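Side-chain contacts in chloromuconate cycloisomerase (Rhodococcus opacus, PDB 4M0X), which belongs to the enolase superfamily of metal-dependent enzymes, joining an N-terminal capping domain to a TIM-barrel-like domain that holds a manganese ion: residues V38-G43 with W112-R117; F164-G169 with D182-I187; P273-L278 with R282-I287. All blocks are in the same frame, centred on the assembly; numbering follows the deposited sequence.

Interaction 1. Residues V38-G43 with W112-R117. Unlike the reference sequence in segment 112-117: Asp113 (reference Thr), Asp114 (reference Ser), Arg115 (reference Ala).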
loop_
_atom_site.group_PDB
_atom_site.type_symbol
_atom_site.label_atom_id
_atom_site.label_comp_id
_atom_site.label_asym_id
_atom_site.label_seq_id
_atom_site.Cartn_x
_atom_site.Cartn_y
_atom_site.Cartn_z
ATOM N N VAL A 38 23.090 -44.770 -1.848
ATOM C CA VAL A 38 23.444 -44.630 -0.455
ATOM C C VAL A 38 23.343 -46.045 0.066
ATOM O O VAL A 38 22.289 -46.661 -0.069
ATOM C CB VAL A 38 22.484 -43.661 0.290
ATOM C CG1 VAL A 38 23.043 -43.308 1.654
ATOM C CG2 VAL A 38 22.297 -42.366 -0.483
ATOM N N ARG A 39 24.453 -46.575 0.575
ATOM C CA ARG A 39 24.488 -47.901 1.194
ATOM C C ARG A 39 24.720 -47.661 2.684
ATOM O O ARG A 39 25.505 -46.779 3.037
ATOM C CB ARG A 39 25.586 -48.775 0.557
ATOM C CG ARG A 39 25.564 -50.268 0.900
ATOM N N ASP A 40 23.995 -48.374 3.551
ATOM C CA ASP A 40 24.176 -48.216 5.010
ATOM C C ASP A 40 24.940 -49.394 5.667
ATOM O O ASP A 40 25.253 -50.399 5.009
ATOM C CB ASP A 40 22.849 -47.915 5.718
ATOM C CG ASP A 40 21.885 -49.125 5.754
ATOM O OD1 ASP A 40 22.191 -50.192 5.172
ATOM O OD2 ASP A 40 20.796 -49.009 6.380
ATOM N N SER A 41 25.237 -49.252 6.960
ATOM C CA SER A 41 26.068 -50.226 7.696
ATOM C C SER A 41 25.541 -51.659 7.654
ATOM O O SER A 41 26.288 -52.558 7.332
ATOM C CB SER A 41 26.361 -49.784 9.135
ATOM O OG SER A 41 25.236 -49.165 9.735
ATOM N N ASP A 42 24.264 -51.884 7.926
ATOM C CA ASP A 42 23.761 -53.246 7.754
ATOM C C ASP A 42 23.125 -53.601 6.390
ATOM O O ASP A 42 22.188 -54.413 6.321
ATOM C CB ASP A 42 22.931 -53.740 8.959
ATOM C CG ASP A 42 21.942 -52.722 9.453
ATOM O OD1 ASP A 42 21.135 -52.244 8.640
ATOM O OD2 ASP A 42 21.961 -52.414 10.660
ATOM N N GLY A 43 23.662 -53.005 5.317
ATOM C CA GLY A 43 23.419 -53.477 3.952
ATOM C C GLY A 43 22.235 -52.959 3.136
ATOM O O GLY A 43 21.978 -53.456 2.032
ATOM N N TRP A 112 15.375 -40.805 1.721
ATOM C CA TRP A 112 13.998 -41.228 1.969
ATOM C C TRP A 112 13.687 -42.622 1.391
ATOM O O TRP A 112 13.026 -43.439 2.039
ATOM C CB TRP A 112 13.002 -40.213 1.447
ATOM C CG TRP A 112 12.808 -38.988 2.279
ATOM C CD1 TRP A 112 13.063 -37.702 1.902
ATOM C CD2 TRP A 112 12.251 -38.918 3.598
ATOM N NE1 TRP A 112 12.722 -36.833 2.908
ATOM C CE2 TRP A 112 12.224 -37.551 3.967
ATOM C CE3 TRP A 112 11.762 -39.872 4.502
ATOM C CZ2 TRP A 112 11.750 -37.114 5.211
ATOM C CZ3 TRP A 112 11.288 -39.429 5.745
ATOM C CH2 TRP A 112 11.279 -38.054 6.076
ATOM N N ASP A 113 14.153 -42.895 0.179
ATOM C CA ASP A 113 14.061 -44.246 -0.387
ATOM C C ASP A 113 14.642 -45.347 0.552
ATOM O O ASP A 113 14.017 -46.372 0.813
ATOM C CB ASP A 113 14.769 -44.246 -1.739
ATOM C CG ASP A 113 14.552 -45.528 -2.513
ATOM O OD1 ASP A 113 13.408 -45.778 -2.956
ATOM O OD2 ASP A 113 15.530 -46.280 -2.710
ATOM N N ASP A 114 15.853 -45.098 1.054
ATOM C CA ASP A 114 16.505 -45.901 2.097
ATOM C C ASP A 114 15.542 -46.097 3.288
ATOM O O ASP A 114 15.354 -47.220 3.791
ATOM C CB ASP A 114 17.787 -45.171 2.546
ATOM C CG ASP A 114 18.819 -46.085 3.256
ATOM O OD1 ASP A 114 18.667 -47.332 3.275
ATOM O OD2 ASP A 114 19.816 -45.531 3.809
ATOM N N ARG A 115 14.921 -45.007 3.724
ATOM C CA ARG A 115 14.085 -45.061 4.895
ATOM C C ARG A 115 12.930 -46.013 4.641
ATOM O O ARG A 115 12.786 -47.028 5.327
ATOM C CB ARG A 115 13.586 -43.671 5.246
ATOM C CG ARG A 115 13.373 -43.485 6.730
ATOM C CD ARG A 115 14.695 -43.349 7.459
ATOM N NE ARG A 115 14.474 -43.604 8.871
ATOM C CZ ARG A 115 14.365 -44.817 9.414
ATOM N NH1 ARG A 115 14.494 -45.909 8.673
ATOM N NH2 ARG A 115 14.116 -44.935 10.705
ATOM N N GLU A 116 12.140 -45.688 3.619
ATOM C CA GLU A 116 11.040 -46.526 3.155
ATOM C C GLU A 116 11.401 -48.001 3.032
ATOM O O GLU A 116 10.615 -48.868 3.357
ATOM N N ARG A 117 12.601 -48.295 2.582
ATOM C CA ARG A 117 13.003 -49.696 2.487
ATOM C C ARG A 117 13.496 -50.364 3.752
ATOM O O ARG A 117 13.301 -51.556 3.918
ATOM C CB ARG A 117 14.041 -49.836 1.425
ATOM C CG ARG A 117 13.378 -49.638 0.116
ATOM C CD ARG A 117 14.418 -49.534 -0.924
ATOM N NE ARG A 117 13.771 -49.202 -2.164
ATOM C CZ ARG A 117 14.434 -48.916 -3.271
ATOM N NH1 ARG A 117 15.761 -48.918 -3.260
ATOM N NH2 ARG A 117 13.778 -48.626 -4.383
#

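Interaction 2. Residues F164-G169 with D182-I187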
loop_
_atom_site.group_PDB
_atom_site.type_symbol
_atom_site.label_atom_id
_atom_site.label_comp_id
_atom_site.label_asym_id
_atom_site.label_seq_id
_atom_site.Cartn_x
_atom_site.Cartn_y
_atom_site.Cartn_z
ATOM N N PHE A 164 -3.271 -31.146 -21.764
ATOM C CA PHE A 164 -2.058 -30.905 -22.594
ATOM C C PHE A 164 -1.217 -29.678 -22.234
ATOM O O PHE A 164 -1.700 -28.717 -21.614
ATOM C CB PHE A 164 -2.407 -30.880 -24.094
ATOM C CG PHE A 164 -3.245 -32.038 -24.510
ATOM C CD1 PHE A 164 -4.638 -31.987 -24.382
ATOM C CD2 PHE A 164 -2.652 -33.205 -24.955
ATOM C CE1 PHE A 164 -5.421 -33.077 -24.720
ATOM C CE2 PHE A 164 -3.434 -34.302 -25.294
ATOM C CZ PHE A 164 -4.816 -34.238 -25.189
ATOM N N LYS A 165 0.050 -29.740 -22.635
ATOM C CA LYS A 165 0.990 -28.653 -22.439
ATOM C C LYS A 165 1.735 -28.454 -23.722
ATOM O O LYS A 165 2.155 -29.438 -24.349
ATOM C CB LYS A 165 1.987 -29.002 -21.328
ATOM C CG LYS A 165 2.778 -27.828 -20.789
ATOM C CD LYS A 165 3.551 -28.294 -19.572
ATOM C CE LYS A 165 4.641 -27.315 -19.198
ATOM N NZ LYS A 165 5.704 -27.975 -18.403
ATOM N N PHE A 166 1.895 -27.190 -24.102
ATOM C CA PHE A 166 2.716 -26.812 -25.241
ATOM C C PHE A 166 3.993 -26.189 -24.755
ATOM O O PHE A 166 3.970 -25.181 -24.027
ATOM C CB PHE A 166 1.993 -25.803 -26.123
ATOM C CG PHE A 166 0.930 -26.404 -26.963
ATOM C CD1 PHE A 166 1.228 -26.889 -28.218
ATOM C CD2 PHE A 166 -0.361 -26.492 -26.495
ATOM C CE1 PHE A 166 0.238 -27.457 -28.995
ATOM C CE2 PHE A 166 -1.359 -27.035 -27.268
ATOM C CZ PHE A 166 -1.062 -27.526 -28.518
ATOM N N LYS A 167 5.114 -26.787 -25.139
ATOM C CA LYS A 167 6.388 -26.254 -24.698
ATOM C C LYS A 167 6.654 -25.108 -25.667
ATOM O O LYS A 167 6.382 -25.252 -26.855
ATOM C CB LYS A 167 7.478 -27.334 -24.704
ATOM C CG LYS A 167 8.378 -27.307 -23.475
ATOM C CD LYS A 167 8.012 -28.367 -22.420
ATOM C CE LYS A 167 8.034 -27.832 -20.966
ATOM N NZ LYS A 167 8.893 -26.635 -20.660
ATOM N N MET A 168 7.105 -23.960 -25.150
ATOM C CA MET A 168 7.282 -22.725 -25.959
ATOM C C MET A 168 8.601 -22.007 -25.687
ATOM O O MET A 168 9.370 -22.395 -24.810
ATOM C CB MET A 168 6.091 -21.756 -25.764
ATOM C CG MET A 168 4.793 -22.298 -26.345
ATOM S SD MET A 168 3.346 -21.230 -26.480
ATOM C CE MET A 168 3.963 -19.934 -27.535
ATOM N N GLY A 169 8.863 -20.963 -26.463
ATOM C CA GLY A 169 10.017 -20.097 -26.229
ATOM C C GLY A 169 11.245 -20.330 -27.091
ATOM O O GLY A 169 12.270 -19.679 -26.899
ATOM N N ASP A 182 -2.318 -23.349 -34.266
ATOM C CA ASP A 182 -2.532 -24.363 -35.288
ATOM C C ASP A 182 -2.973 -25.652 -34.659
ATOM O O ASP A 182 -4.005 -26.185 -35.025
ATOM C CB ASP A 182 -1.267 -24.617 -36.095
ATOM C CG ASP A 182 -1.219 -23.815 -37.361
ATOM O OD1 ASP A 182 -1.800 -22.699 -37.395
ATOM O OD2 ASP A 182 -0.595 -24.307 -38.328
ATOM N N VAL A 183 -2.191 -26.135 -33.700
ATOM C CA VAL A 183 -2.447 -27.422 -33.061
ATOM C C VAL A 183 -3.725 -27.416 -32.237
ATOM O O VAL A 183 -4.412 -28.423 -32.155
ATOM C CB VAL A 183 -1.289 -27.832 -32.160
ATOM C CG1 VAL A 183 -1.595 -29.172 -31.518
ATOM C CG2 VAL A 183 0.003 -27.896 -32.962
ATOM N N LEU A 184 -4.041 -26.268 -31.653
ATOM C CA LEU A 184 -5.246 -26.089 -30.877
ATOM C C LEU A 184 -6.508 -26.215 -31.720
ATOM O O LEU A 184 -7.622 -26.321 -31.181
ATOM C CB LEU A 184 -5.227 -24.715 -30.211
ATOM C CG LEU A 184 -4.339 -24.518 -29.001
ATOM C CD1 LEU A 184 -3.833 -23.088 -28.958
ATOM C CD2 LEU A 184 -5.158 -24.851 -27.768
ATOM N N GLU A 185 -6.349 -26.179 -33.036
ATOM C CA GLU A 185 -7.502 -26.308 -33.916
ATOM C C GLU A 185 -8.061 -27.713 -33.851
ATOM O O GLU A 185 -9.279 -27.882 -33.774
ATOM C CB GLU A 185 -7.158 -25.933 -35.343
ATOM C CG GLU A 185 -7.079 -24.435 -35.513
ATOM C CD GLU A 185 -7.216 -23.999 -36.951
ATOM O OE1 GLU A 185 -6.580 -24.641 -37.828
ATOM O OE2 GLU A 185 -7.947 -23.002 -37.191
ATOM N N CYS A 186 -7.157 -28.700 -33.845
ATOM C CA CYS A 186 -7.521 -30.121 -33.692
ATOM C C CYS A 186 -7.501 -30.632 -32.213
ATOM O O CYS A 186 -7.275 -31.822 -31.965
ATOM C CB CYS A 186 -6.675 -31.013 -34.643
ATOM S SG CYS A 186 -6.718 -30.556 -36.406
ATOM N N ILE A 187 -7.743 -29.738 -31.242
ATOM C CA ILE A 187 -7.904 -30.119 -29.808
ATOM C C ILE A 187 -9.286 -29.714 -29.333
ATOM O O ILE A 187 -9.689 -28.568 -29.535
ATOM C CB ILE A 187 -6.817 -29.508 -28.857
ATOM C CG1 ILE A 187 -5.627 -30.445 -28.695
ATOM C CG2 ILE A 187 -7.357 -29.263 -27.456
ATOM C CD1 ILE A 187 -4.309 -29.740 -28.485
#

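Interaction 3. Residues P273-L278 with R282-I287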
loop_
_atom_site.group_PDB
_atom_site.type_symbol
_atom_site.label_atom_id
_atom_site.label_comp_id
_atom_site.label_asym_id
_atom_site.label_seq_id
_atom_site.Cartn_x
_atom_site.Cartn_y
_atom_site.Cartn_z
ATOM N N PRO A 273 13.284 -31.956 -7.600
ATOM C CA PRO A 273 14.662 -31.512 -7.862
ATOM C C PRO A 273 14.865 -30.019 -7.604
ATOM O O PRO A 273 15.754 -29.609 -6.874
ATOM C CB PRO A 273 14.834 -31.786 -9.360
ATOM C CG PRO A 273 13.847 -32.836 -9.675
ATOM C CD PRO A 273 12.666 -32.501 -8.821
ATOM N N LYS A 274 14.012 -29.221 -8.209
ATOM C CA LYS A 274 14.104 -27.784 -8.144
ATOM C C LYS A 274 13.937 -27.176 -6.723
ATOM O O LYS A 274 14.370 -26.045 -6.488
ATOM C CB LYS A 274 13.161 -27.210 -9.208
ATOM C CG LYS A 274 12.221 -26.109 -8.813
ATOM C CD LYS A 274 10.770 -26.522 -8.966
ATOM C CE LYS A 274 9.971 -25.279 -9.331
ATOM N NZ LYS A 274 8.497 -25.382 -9.224
ATOM N N SER A 275 13.351 -27.939 -5.793
ATOM C CA SER A 275 13.098 -27.484 -4.410
ATOM C C SER A 275 14.133 -28.043 -3.491
ATOM O O SER A 275 14.089 -27.784 -2.284
ATOM C CB SER A 275 11.769 -27.995 -3.857
ATOM O OG SER A 275 10.738 -27.917 -4.810
ATOM N N GLY A 276 15.027 -28.852 -4.052
ATOM C CA GLY A 276 16.044 -29.553 -3.266
ATOM C C GLY A 276 15.530 -30.670 -2.372
ATOM O O GLY A 276 16.111 -30.931 -1.313
ATOM N N GLY A 277 14.431 -31.309 -2.783
ATOM C CA GLY A 277 13.965 -32.537 -2.143
ATOM C C GLY A 277 12.506 -32.688 -1.765
ATOM O O GLY A 277 11.672 -31.807 -1.960
ATOM N N LEU A 278 12.212 -33.827 -1.169
ATOM C CA LEU A 278 10.868 -34.180 -0.823
ATOM C C LEU A 278 10.240 -33.319 0.270
ATOM O O LEU A 278 9.093 -32.946 0.169
ATOM C CB LEU A 278 10.852 -35.651 -0.431
ATOM C CG LEU A 278 9.534 -36.294 -0.031
ATOM C CD1 LEU A 278 8.510 -36.085 -1.147
ATOM C CD2 LEU A 278 9.814 -37.755 0.202
ATOM N N ARG A 282 6.995 -30.614 -0.376
ATOM C CA ARG A 282 5.717 -30.583 0.344
ATOM C C ARG A 282 5.470 -29.245 1.014
ATOM O O ARG A 282 4.331 -28.766 1.022
ATOM C CB ARG A 282 5.522 -31.710 1.372
ATOM C CG ARG A 282 4.400 -32.678 1.019
ATOM C CD ARG A 282 3.103 -32.617 1.823
ATOM N NE ARG A 282 2.245 -31.449 1.585
ATOM C CZ ARG A 282 0.998 -31.359 2.067
ATOM N NH1 ARG A 282 0.487 -32.363 2.770
ATOM N NH2 ARG A 282 0.244 -30.290 1.841
ATOM N N GLU A 283 6.517 -28.645 1.570
ATOM C CA GLU A 283 6.338 -27.407 2.295
ATOM C C GLU A 283 5.803 -26.355 1.338
ATOM O O GLU A 283 4.860 -25.658 1.672
ATOM C CB GLU A 283 7.623 -26.959 3.013
ATOM C CG GLU A 283 7.910 -27.741 4.303
ATOM C CD GLU A 283 9.252 -27.378 4.974
ATOM O OE1 GLU A 283 9.514 -27.806 6.149
ATOM O OE2 GLU A 283 10.050 -26.645 4.326
ATOM N N ILE A 284 6.377 -26.266 0.138
ATOM C CA ILE A 284 5.874 -25.358 -0.906
ATOM C C ILE A 284 4.401 -25.622 -1.210
ATOM O O ILE A 284 3.601 -24.696 -1.357
ATOM C CB ILE A 284 6.727 -25.399 -2.193
ATOM C CG1 ILE A 284 8.136 -24.883 -1.913
ATOM C CG2 ILE A 284 6.123 -24.571 -3.312
ATOM C CD1 ILE A 284 9.119 -25.200 -3.020
ATOM N N ALA A 285 4.027 -26.881 -1.236
ATOM C CA ALA A 285 2.657 -27.204 -1.516
ATOM C C ALA A 285 1.800 -26.826 -0.307
ATOM O O ALA A 285 0.653 -26.379 -0.462
ATOM C CB ALA A 285 2.513 -28.682 -1.873
ATOM N N ALA A 286 2.349 -26.981 0.893
ATOM C CA ALA A 286 1.626 -26.604 2.100
ATOM C C ALA A 286 1.280 -25.107 2.079
ATOM O O ALA A 286 0.190 -24.707 2.515
ATOM C CB ALA A 286 2.435 -26.952 3.338
ATOM N N ILE A 287 2.221 -24.304 1.576
ATOM C CA ILE A 287 2.044 -22.869 1.382
ATOM C C ILE A 287 0.981 -22.573 0.314
ATOM O O ILE A 287 0.121 -21.709 0.537
ATOM C CB ILE A 287 3.380 -22.139 1.075
ATOM C CG1 ILE A 287 4.196 -21.992 2.350
ATOM C CG2 ILE A 287 3.139 -20.716 0.561
ATOM C CD1 ILE A 287 5.669 -22.269 2.168
#

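Interaction 1. Residues V38-G43 with W112-R117
Asp40 and Asp114, the latter a residue that differs from the reference sequence, face each other between a strand and a helix of the N-terminal domain. The polar part of the contact is this carboxylate pair. Asp40 OD2 lies 4.1 Å from Asp114 OD1, and the two carboxylate planes are turned 63° apart. Arg118 binds OD1 of Asp114 through its NE in a salt bridge and also touches the Asp40 side chain, so its charge probably offsets much of the repulsion. The other oxygen of Asp40, OD1, accepts a hydrogen bond from Gly44 N, just past the type I turn that runs from Asp40 to Gly43. Asp114 reaches toward the strand because its CG stands anti to the backbone N (chi1 -160°). Van der Waals contact is loose: Val38 CG1 approaches Asp114 OD2 at 4.5 Å. Within the helix, Asp113 and Arg117 pair by charge, while Asp113 is also hydrogen-bonded, OD1 with Ser356 OG and OD2 with Ile47 N. Strand 27-40 thus lies against helix 101-118 near that helix's C-terminal end, with Val38 also resting on Ala110 and Leu111 and pairing through its backbone with Gly46 of strand 45-51.

Interaction 2. Residues F164-G169 with D182-I187
Phe166, on strand 163-167, and Val183 of helix 173-183 have the nearest CA atoms across this contact, 9.4 Å apart, a spacing that leaves room for one aromatic side chain between the backbones. The pair belongs to a beta-alpha-beta unit of the barrel, completed by strand 192-196, and illustrates how a barrel strand is sealed against its following helix. Phe166 carries the contact. Its CG is anti to the carbonyl carbon (chi1 -76°), which carries the ring out toward the helix with its far end leading. Val183 meets that end: CG1 sits in the ring plane, at the edge, 3.5 Å from Phe166 CZ, while Val183 CB lies beside CE1. Ile187 comes from the opposite direction and brings its terminal CD1 to within 3.9 Å of Phe166 CZ, again near the ring plane. Leu184 completes the set more loosely, its CG 4.3 Å from Phe166 CE2 in an oblique approach. Around these residues Phe141 meets the Phe166 ring with planes at about 50°, and Val180 and Val193 add further apolar contacts.

Lys165 and Lys167 form with Phe166 the Lys-X-Lys pattern familiar from the muconate lactonizing subgroup; Lys165 NZ makes a salt bridge to Glu222, a ligand of the manganese ion. One strand therefore presents polar groups to the metal site and an aromatic ring to the helix. Polar ties to helix 173-183 lie beside the cluster, Lys167 O with Arg179 NH2 and Gly169 N with Asp176 OD2. Around Phe166 itself the chemistry is apolar, the ring edge against Val183 and Ile187 with Leu184 oblique to it, so that shape and exclusion of water are what hold this buried cluster together.

Interaction 3. Residues P273-L278 with R282-I287
Leu278 and Arg282 are joined by a backbone hydrogen bond in the first turn of helix 278-291, directly after a Schellman motif that closes the short helix 272-275. The two glycines between the helices make the turn possible: Gly276 leaves the first helix with positive phi (70°), and Gly277 occupies the N-cap of the second. Leu278, with the largest area buried by this contact, takes part through its carbonyl group. Arg282 N lies 3.2 Å from Leu278 O. The isobutyl group of Leu278 instead packs on Ile309 and Leu313 of helix 304-316, while its backbone N is hydrogen-bonded to Glu108 OE1 of the N-terminal domain.

Arg282 adds its CB, 4.0 Å from Leu278 O, before its chain bends at chi2 and chi3 and leads away; its side chain also touches Leu313 and Pro318. The guanidinium has weak, long ion pairs with Glu289 and with Glu283 of the second subunit. Packing of Glu283 and Ala286 on Ala286 and Glu283 of the second subunit, and of Ile287 on its Ile257, places this helix at a subunit interface.

Ile284 supplies the side-chain contact. It also packs on Phe268 and Ile270, and so lies between Ser275 of the short helix and strand 267-270. Its CG1 stands anti to the carbonyl carbon (chi1 -65°), which sends the terminal methyl to Ser275. There Ile284 CD1 rests 3.9 Å from Ser275 CB and 3.6 Å from Ser275 OG, a hydroxyl whose hydrogen bond is made with Lys271 O.

In the fold
Interactions 1 and 3 lie in different domains yet touch: Trp112 CD1 of interaction 1 is 3.7 Å from Leu278 CD2 of interaction 3, although their centres are 22 Å apart. This packing helps join the N-terminal domain to the barrel, and both contacts also reach the second subunit. Interaction 2 stands apart, its centre 43 Å from that of interaction 1 and 28 Å from that of interaction 3, on the opposite side of the chain's centre from both. The manganese ion is held by Asp196, Glu222 and Asp247, and both barrel contacts lie beyond this first shell, the side chains of Phe166 and Ser275 about 11 Å and 13 Å from the metal.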